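Local atomic coordinates of phosphate-binding protein (Xanthomonas axonopodis pv. citri, PDB entry 5UB3), a protein that probably serves as a periplasmic receptor of the phosphate/phosphonate-binding family, paired with a diguanylate cyclase, and binds chloride. Residues S2-P14 against I37-M51. Sequence-based numbering, arbitrary orientation.
Sequences SSVLVLGRISDDP and IRRGEILMAPDARQM
Leu5 and Leu7 each reach across to the strand 39-42 with both backbone polar atoms, pairing it in parallel with the strand 4-8. Leu5 N donates to Arg39 O at 2.9 Å while Leu5 O accepts from Glu41 N, and Leu7 repeats the pattern with Glu41 O and Leu43 N. Past Gly8 the pairing lapses, leaving Arg9 N and Leu43 O buried without a hydrogen-bond partner; glycine suits this place because, lacking a side chain, it lets its CA come within 3.2 Å of Leu43 O in a weak CA-H...O contact. Pairing resumes where Arg9 O accepts from Ala45 N and Ser11 N donates to Ala45 O (2.9 Å).

Within the strands, apolar contacts sort by face. Beta-branched valine suits an extended chain: Val6 CG1, anti to its own N (chi1 -170°), lies 3.7 Å from Leu43 CB, the two side chains side by side. On the face of Leu5 and Leu7, Ile42 CD1 packs alongside Leu7 CD2 at 4.0 Å, and helix 14-28 covers this face through contacts of Val28 with Leu5 and Leu25 with Ile42. Beyond the strands, Ile10 wedges its CD1 against Ala48 CA, 3.7 Å away, and its CG1 against Met51 CB. The flexible thioether of Met44 bends at chi3 (-81°) to bring CE within 3.7 Å of Pro14 CB.

Arg39 and Glu41 share the face of Val4 and Val6 and lay aliphatic parts against Val4, Arg39 CG 3.6 Å from Val4 CG2. Asp47 OD1 accepts from Gln50 N (2.8 Å), an N-cap that starts the helix 48-56.

With helix 14-28, the two strands form a beta-alpha-beta unit, as expected of a periplasmic binding protein lobe. Regular backbone bonds set their register, while Ile10, against Ala48 and Met51, joins the chain after strand 4-8 to the start of helix 48-56.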
loop_
_atom_site.group_PDB
_atom_site.type_symbol
_atom_site.label_atom_id
_atom_site.label_comp_id
_atom_site.label_asym_id
_atom_site.label_seq_id
_atom_site.Cartn_x
_atom_site.Cartn_y
_atom_site.Cartn_z
ATOM N N SER A 2 -6.348 24.352 7.658
ATOM C CA SER A 2 -5.229 24.873 8.520
ATOM C C SER A 2 -5.582 25.221 9.953
ATOM O O SER A 2 -4.749 25.128 10.806
ATOM C CB SER A 2 -4.585 26.087 7.919
ATOM O OG SER A 2 -3.343 26.226 8.554
ATOM N N SER A 3 -6.802 25.651 10.187
ATOM C CA SER A 3 -7.527 25.350 11.427
ATOM C C SER A 3 -8.113 23.892 11.423
ATOM O O SER A 3 -8.548 23.347 12.426
ATOM C CB SER A 3 -8.612 26.426 11.598
ATOM O OG SER A 3 -9.306 26.213 12.792
ATOM N N VAL A 4 -8.164 23.290 10.239
ATOM C CA VAL A 4 -8.638 21.960 10.062
ATOM C C VAL A 4 -7.467 21.018 9.761
ATOM O O VAL A 4 -6.553 21.378 8.992
ATOM C CB VAL A 4 -9.584 21.891 8.847
ATOM C CG1 VAL A 4 -10.184 20.518 8.767
ATOM C CG2 VAL A 4 -10.672 22.965 8.935
ATOM N N LEU A 5 -7.522 19.822 10.355
ATOM C CA LEU A 5 -6.617 18.704 9.985
ATOM C C LEU A 5 -7.384 17.693 9.157
ATOM O O LEU A 5 -8.378 17.153 9.596
ATOM C CB LEU A 5 -6.052 18.010 11.227
ATOM C CG LEU A 5 -5.086 16.857 10.992
ATOM C CD1 LEU A 5 -3.820 17.423 10.379
ATOM C CD2 LEU A 5 -4.751 16.133 12.289
ATOM N N VAL A 6 -6.920 17.453 7.950
ATOM C CA VAL A 6 -7.583 16.529 7.049
ATOM C C VAL A 6 -6.774 15.226 6.903
ATOM O O VAL A 6 -5.637 15.256 6.439
ATOM C CB VAL A 6 -7.801 17.180 5.645
ATOM C CG1 VAL A 6 -8.710 16.270 4.862
ATOM C CG2 VAL A 6 -8.444 18.553 5.801
ATOM N N LEU A 7 -7.381 14.108 7.274
ATOM C CA LEU A 7 -6.726 12.800 7.251
ATOM C C LEU A 7 -7.295 12.095 6.058
ATOM O O LEU A 7 -8.515 12.150 5.794
ATOM C CB LEU A 7 -7.018 12.002 8.510
ATOM C CG LEU A 7 -6.788 10.482 8.610
ATOM C CD1 LEU A 7 -5.365 10.034 8.402
ATOM C CD2 LEU A 7 -7.288 10.023 9.965
ATOM N N GLY A 8 -6.432 11.392 5.344
ATOM C CA GLY A 8 -6.920 10.677 4.186
ATOM C C GLY A 8 -6.181 9.376 3.957
ATOM O O GLY A 8 -5.350 8.990 4.721
ATOM N N ARG A 9 -6.539 8.732 2.857
ATOM C CA ARG A 9 -5.793 7.660 2.267
ATOM C C ARG A 9 -6.350 7.463 0.859
ATOM O O ARG A 9 -7.452 7.908 0.520
ATOM C CB ARG A 9 -5.927 6.316 3.035
ATOM C CG ARG A 9 -7.349 5.774 3.095
ATOM C CD ARG A 9 -7.343 4.311 3.519
ATOM N NE ARG A 9 -6.879 3.445 2.450
ATOM C CZ ARG A 9 -6.905 2.115 2.484
ATOM N NH1 ARG A 9 -7.391 1.485 3.541
ATOM N NH2 ARG A 9 -6.428 1.404 1.472
ATOM N N ILE A 10 -5.576 6.755 0.065
ATOM C CA ILE A 10 -6.041 6.275 -1.208
ATOM C C ILE A 10 -6.969 5.136 -0.919
ATOM O O ILE A 10 -6.603 4.227 -0.179
ATOM C CB ILE A 10 -4.853 5.774 -2.045
ATOM C CG1 ILE A 10 -3.814 6.926 -2.269
ATOM C CG2 ILE A 10 -5.349 5.222 -3.372
ATOM C CD1 ILE A 10 -2.482 6.407 -2.752
ATOM N N SER A 11 -8.142 5.140 -1.522
ATOM C CA SER A 11 -9.102 4.155 -1.204
ATOM C C SER A 11 -9.917 3.824 -2.412
ATOM O O SER A 11 -10.452 4.704 -3.040
ATOM C CB SER A 11 -10.032 4.681 -0.129
ATOM O OG SER A 11 -11.172 3.822 0.070
ATOM N N ASP A 12 -10.110 2.544 -2.637
ATOM C CA ASP A 12 -11.114 2.067 -3.609
ATOM C C ASP A 12 -12.467 1.783 -2.957
ATOM O O ASP A 12 -13.314 1.200 -3.588
ATOM C CB ASP A 12 -10.651 0.767 -4.303
ATOM C CG ASP A 12 -10.216 -0.350 -3.303
ATOM O OD1 ASP A 12 -10.376 -0.229 -2.049
ATOM O OD2 ASP A 12 -9.657 -1.366 -3.782
ATOM N N ASP A 13 -12.656 2.158 -1.700
ATOM C CA ASP A 13 -13.845 1.727 -0.943
ATOM C C ASP A 13 -14.095 2.684 0.216
ATOM O O ASP A 13 -14.064 2.299 1.382
ATOM C CB ASP A 13 -13.593 0.309 -0.465
ATOM C CG ASP A 13 -14.785 -0.336 0.220
ATOM O OD1 ASP A 13 -15.918 0.158 0.112
ATOM O OD2 ASP A 13 -14.521 -1.343 0.916
ATOM N N PRO A 14 -14.259 3.967 -0.104
ATOM C CA PRO A 14 -14.341 4.985 0.946
ATOM C C PRO A 14 -15.452 4.770 1.984
ATOM O O PRO A 14 -15.246 5.064 3.137
ATOM C CB PRO A 14 -14.596 6.272 0.180
ATOM C CG PRO A 14 -15.084 5.845 -1.176
ATOM C CD PRO A 14 -14.406 4.550 -1.443
ATOM N N ILE A 37 -5.030 23.648 15.569
ATOM C CA ILE A 37 -6.066 22.734 14.985
ATOM C C ILE A 37 -7.300 22.761 15.861
ATOM O O ILE A 37 -7.195 22.575 17.052
ATOM C CB ILE A 37 -5.548 21.316 14.812
ATOM C CG1 ILE A 37 -4.369 21.319 13.818
ATOM C CG2 ILE A 37 -6.629 20.357 14.395
ATOM C CD1 ILE A 37 -4.656 21.819 12.412
ATOM N N ARG A 38 -8.451 23.033 15.251
ATOM C CA ARG A 38 -9.710 23.039 15.951
ATOM C C ARG A 38 -10.614 21.903 15.515
ATOM O O ARG A 38 -11.476 21.497 16.260
ATOM C CB ARG A 38 -10.460 24.342 15.695
ATOM C CG ARG A 38 -9.688 25.591 16.024
ATOM C CD ARG A 38 -9.563 25.807 17.502
ATOM N NE ARG A 38 -8.897 27.103 17.704
ATOM C CZ ARG A 38 -9.492 28.278 17.971
ATOM N NH1 ARG A 38 -10.815 28.394 18.152
ATOM N NH2 ARG A 38 -8.725 29.356 18.094
ATOM N N ARG A 39 -10.450 21.386 14.320
ATOM C CA ARG A 39 -11.415 20.431 13.796
ATOM C C ARG A 39 -10.671 19.517 12.820
ATOM O O ARG A 39 -9.538 19.821 12.374
ATOM C CB ARG A 39 -12.618 21.146 13.170
ATOM C CG ARG A 39 -12.307 22.093 11.995
ATOM C CD ARG A 39 -13.490 23.036 11.609
ATOM N NE ARG A 39 -13.760 23.941 12.729
ATOM C CZ ARG A 39 -13.148 25.121 12.970
ATOM N NH1 ARG A 39 -12.254 25.668 12.133
ATOM N NH2 ARG A 39 -13.459 25.775 14.085
ATOM N N GLY A 40 -11.308 18.409 12.556
ATOM C CA GLY A 40 -10.823 17.382 11.649
ATOM C C GLY A 40 -11.811 17.114 10.532
ATOM O O GLY A 40 -13.007 17.232 10.744
ATOM N N GLU A 41 -11.297 16.681 9.390
ATOM C CA GLU A 41 -12.088 16.139 8.287
ATOM C C GLU A 41 -11.395 14.927 7.678
ATOM O O GLU A 41 -10.187 14.776 7.795
ATOM C CB GLU A 41 -12.220 17.169 7.188
ATOM C CG GLU A 41 -13.330 18.149 7.479
ATOM C CD GLU A 41 -13.269 19.411 6.683
ATOM O OE1 GLU A 41 -12.439 19.535 5.770
ATOM O OE2 GLU A 41 -14.072 20.295 7.022
ATOM N N ILE A 42 -12.167 14.079 7.028
ATOM C CA ILE A 42 -11.645 12.957 6.295
ATOM C C ILE A 42 -11.829 13.269 4.797
ATOM O O ILE A 42 -12.915 13.706 4.380
ATOM C CB ILE A 42 -12.427 11.660 6.628
ATOM C CG1 ILE A 42 -12.300 11.312 8.139
ATOM C CG2 ILE A 42 -11.978 10.485 5.766
ATOM C CD1 ILE A 42 -10.893 11.048 8.602
ATOM N N LEU A 43 -10.802 12.984 4.007
ATOM C CA LEU A 43 -10.863 13.128 2.553
ATOM C C LEU A 43 -9.969 12.059 1.954
ATOM O O LEU A 43 -8.754 12.101 2.056
ATOM C CB LEU A 43 -10.424 14.496 2.067
ATOM C CG LEU A 43 -10.578 14.782 0.563
ATOM C CD1 LEU A 43 -11.989 14.528 0.027
ATOM C CD2 LEU A 43 -10.190 16.191 0.244
ATOM N N MET A 44 -10.605 11.102 1.308
ATOM C CA MET A 44 -9.897 10.021 0.690
ATOM C C MET A 44 -9.872 10.297 -0.805
ATOM O O MET A 44 -10.516 11.218 -1.287
ATOM C CB MET A 44 -10.593 8.705 1.018
ATOM C CG MET A 44 -10.404 8.265 2.439
ATOM S SD MET A 44 -11.471 6.870 2.859
ATOM C CE MET A 44 -13.014 7.720 3.177
ATOM N N ALA A 45 -9.057 9.555 -1.534
ATOM C CA ALA A 45 -9.002 9.776 -2.971
ATOM C C ALA A 45 -8.985 8.456 -3.647
ATOM O O ALA A 45 -8.498 7.528 -3.085
ATOM C CB ALA A 45 -7.787 10.616 -3.352
ATOM N N PRO A 46 -9.527 8.370 -4.869
ATOM C CA PRO A 46 -9.521 7.046 -5.569
ATOM C C PRO A 46 -8.151 6.499 -5.971
ATOM O O PRO A 46 -7.997 5.287 -6.134
ATOM C CB PRO A 46 -10.393 7.287 -6.837
ATOM C CG PRO A 46 -10.624 8.777 -6.930
ATOM C CD PRO A 46 -10.039 9.475 -5.707
ATOM N N ASP A 47 -7.146 7.343 -6.121
ATOM C CA ASP A 47 -5.838 6.853 -6.580
ATOM C C ASP A 47 -4.759 7.823 -6.172
ATOM O O ASP A 47 -5.078 8.906 -5.654
ATOM C CB ASP A 47 -5.835 6.609 -8.085
ATOM C CG ASP A 47 -6.301 7.823 -8.858
ATOM O OD1 ASP A 47 -5.741 8.916 -8.693
ATOM O OD2 ASP A 47 -7.286 7.678 -9.571
ATOM N N ALA A 48 -3.504 7.418 -6.389
ATOM C CA ALA A 48 -2.309 8.182 -6.002
ATOM C C ALA A 48 -2.218 9.546 -6.686
ATOM O O ALA A 48 -1.789 10.562 -6.091
ATOM C CB ALA A 48 -1.042 7.375 -6.273
ATOM N N ARG A 49 -2.638 9.576 -7.948
ATOM C CA ARG A 49 -2.621 10.808 -8.687
ATOM C C ARG A 49 -3.540 11.858 -8.137
ATOM O O ARG A 49 -3.125 12.994 -7.916
ATOM C CB ARG A 49 -2.985 10.579 -10.147
ATOM C CG ARG A 49 -1.818 10.023 -10.890
ATOM C CD ARG A 49 -1.919 10.485 -12.339
ATOM N NE ARG A 49 -2.648 9.537 -13.137
ATOM C CZ ARG A 49 -3.080 9.805 -14.370
ATOM N NH1 ARG A 49 -2.901 11.016 -14.912
ATOM N NH2 ARG A 49 -3.725 8.865 -15.057
ATOM N N GLN A 50 -4.799 11.480 -7.938
ATOM C CA GLN A 50 -5.719 12.375 -7.232
ATOM C C GLN A 50 -5.278 12.777 -5.835
ATOM O O GLN A 50 -5.552 13.891 -5.376
ATOM C CB GLN A 50 -7.125 11.758 -7.180
ATOM C CG GLN A 50 -8.236 12.740 -6.782
ATOM C CD GLN A 50 -8.317 13.906 -7.759
ATOM O OE1 GLN A 50 -8.678 13.711 -8.903
ATOM N NE2 GLN A 50 -7.956 15.119 -7.311
ATOM N N MET A 51 -4.744 11.825 -5.095
ATOM C CA MET A 51 -4.374 12.122 -3.720
ATOM C C MET A 51 -3.203 13.104 -3.733
ATOM O O MET A 51 -3.144 14.042 -2.930
ATOM C CB MET A 51 -3.977 10.862 -2.990
ATOM C CG MET A 51 -3.559 11.169 -1.549
ATOM S SD MET A 51 -4.733 12.078 -0.527
ATOM C CE MET A 51 -5.729 10.719 0.057
#